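Local coordinates for secreted protein ASP-2 (Necator americanus, PDB 1U53), which is a pathogenesis-related-1 protein of the CAP family, secreted by a human hookworm and studied as a vaccine antigen, whose molecular activity is not firmly established, at residues 106-111 / 161-166. Residues are numbered along the deposited sequence; the frame is centred on the assembly and turned at random.
Sequences KAWFGE and CQYGPA
Trp108, on helix 97-109, reaches strand 157-164 with the benzo ring of its indole, which meets Cys161 at its edge and the Tyr163 hydroxyl obliquely. The backbones stay well apart, the closest CA atoms, those of Trp108 and Cys161, being 10.7 Å from each other; side chains alone close the gap, and just 115 Å² is buried in doing so.

The first interaction is a sulfur-aromatic contact. With CG anti to the carbonyl carbon (chi1 -64°), the Trp108 ring extends from the helix toward the strand, and its CZ3-CH2 side arrives at Cys161 SG. The sulfur lies 3.6 Å from Trp108 CZ3 and 3.7 Å from Trp108 CH2, so it faces the bond joining these two carbons. Its direction from the centroid of the six-membered ring is 81° off the ring normal, which places it at the edge, close to the indole plane. CB of Cys161 adds a looser apolar touch, 3.9 Å from Trp108 CH2. The same sulfur is disulfide-bonded to Cys148 on the adjacent strand 145-152, and the indole therefore abuts a covalent cross-link of the sheet.

The second is a van der Waals approach of the phenol oxygen: Tyr163 OH stands 3.6 Å from Trp108 CZ3 and 3.8 Å from Trp108 CE3, oblique to the ring. No hydrogen bond spans the two segments, and the buried polar ends are satisfied by others. Tyr163 OH bonds to His24 and Asn86.

Two outside partners hold the turn of the indole: NE1 is bonded to the carbonyl oxygen of Ile87 on strand 84-90, and His134 stacks on the ring. The centre of the contact lies about 2 Å from the centre of the chain, where it joins a helix to the central sheet in the buried core of the alpha-beta-alpha sandwich characteristic of CAP (PR-1) domains.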
# COMPACT_ATOMS: atom_id res chain seq x y z
N LYS A 106 -1.30 0.59 9.00
CA LYS A 106 -0.82 1.70 9.85
C LYS A 106 0.71 1.74 9.94
O LYS A 106 1.29 2.82 9.91
CB LYS A 106 -1.39 1.61 11.27
CG LYS A 106 -2.89 1.89 11.36
CD LYS A 106 -3.29 1.59 12.80
CE LYS A 106 -4.55 2.24 13.23
NZ LYS A 106 -4.86 1.83 14.67
N ALA A 107 1.37 0.58 10.09
CA ALA A 107 2.84 0.54 10.25
C ALA A 107 3.53 1.02 8.98
O ALA A 107 4.56 1.70 9.03
CB ALA A 107 3.30 -0.90 10.56
N TRP A 108 2.97 0.61 7.85
CA TRP A 108 3.55 1.01 6.55
C TRP A 108 3.36 2.49 6.34
O TRP A 108 4.30 3.22 5.99
CB TRP A 108 2.91 0.23 5.40
CG TRP A 108 3.19 -1.27 5.47
CD1 TRP A 108 4.29 -1.90 6.01
CD2 TRP A 108 2.36 -2.31 4.94
NE1 TRP A 108 4.16 -3.28 5.89
CE2 TRP A 108 2.97 -3.54 5.26
CE3 TRP A 108 1.10 -2.30 4.28
CZ2 TRP A 108 2.42 -4.76 4.87
CZ3 TRP A 108 0.55 -3.53 3.91
CH2 TRP A 108 1.21 -4.75 4.24
N PHE A 109 2.12 2.94 6.50
CA PHE A 109 1.82 4.34 6.24
C PHE A 109 2.53 5.24 7.23
O PHE A 109 2.87 6.37 6.89
CB PHE A 109 0.32 4.55 6.30
CG PHE A 109 -0.08 5.93 5.87
CD1 PHE A 109 -0.24 6.23 4.51
CD2 PHE A 109 -0.28 6.93 6.82
CE1 PHE A 109 -0.61 7.50 4.11
CE2 PHE A 109 -0.62 8.22 6.41
CZ PHE A 109 -0.79 8.50 5.08
N GLY A 110 2.79 4.73 8.43
CA GLY A 110 3.38 5.55 9.49
C GLY A 110 4.79 6.04 9.23
O GLY A 110 5.23 6.98 9.88
N GLU A 111 5.45 5.46 8.22
CA GLU A 111 6.79 5.91 7.76
C GLU A 111 6.78 7.40 7.38
O GLU A 111 7.78 8.09 7.59
CB GLU A 111 7.24 5.01 6.59
CG GLU A 111 7.52 3.60 7.12
CD GLU A 111 7.95 2.62 6.08
OE1 GLU A 111 7.80 2.92 4.87
OE2 GLU A 111 8.47 1.52 6.49
N CYS A 161 1.17 -7.74 1.42
CA CYS A 161 0.36 -7.14 0.35
C CYS A 161 1.19 -7.01 -0.93
O CYS A 161 2.39 -6.70 -0.85
CB CYS A 161 -0.09 -5.73 0.71
SG CYS A 161 -1.47 -5.73 1.90
N GLN A 162 0.59 -7.27 -2.08
CA GLN A 162 1.31 -6.98 -3.33
C GLN A 162 0.51 -5.95 -4.13
O GLN A 162 -0.66 -5.74 -3.88
CB GLN A 162 1.62 -8.26 -4.14
CG GLN A 162 2.74 -9.04 -3.44
CD GLN A 162 2.99 -10.45 -3.99
OE1 GLN A 162 2.35 -10.86 -4.95
NE2 GLN A 162 3.96 -11.18 -3.38
N TYR A 163 1.19 -5.32 -5.10
CA TYR A 163 0.77 -4.03 -5.67
C TYR A 163 1.04 -4.04 -7.17
O TYR A 163 2.22 -4.24 -7.59
CB TYR A 163 1.66 -2.95 -5.03
CG TYR A 163 1.37 -2.75 -3.57
CD1 TYR A 163 0.43 -1.81 -3.16
CD2 TYR A 163 2.07 -3.46 -2.60
CE1 TYR A 163 0.15 -1.65 -1.77
CE2 TYR A 163 1.80 -3.29 -1.20
CZ TYR A 163 0.90 -2.37 -0.82
OH TYR A 163 0.64 -2.25 0.54
N GLY A 164 -0.01 -3.82 -7.97
CA GLY A 164 0.07 -3.79 -9.47
C GLY A 164 -0.28 -2.44 -10.02
O GLY A 164 -1.34 -1.97 -9.71
N PRO A 165 0.35 -2.06 -11.15
CA PRO A 165 1.79 -2.19 -11.35
C PRO A 165 2.66 -1.88 -10.17
O PRO A 165 2.26 -1.10 -9.30
CB PRO A 165 2.12 -1.30 -12.54
CG PRO A 165 0.90 -0.68 -12.96
CD PRO A 165 -0.26 -1.07 -12.07
N ALA A 166 3.85 -2.45 -10.17
CA ALA A 166 4.80 -2.20 -9.07
C ALA A 166 5.16 -0.71 -8.91
O ALA A 166 5.34 0.01 -9.91
CB ALA A 166 6.09 -2.99 -9.25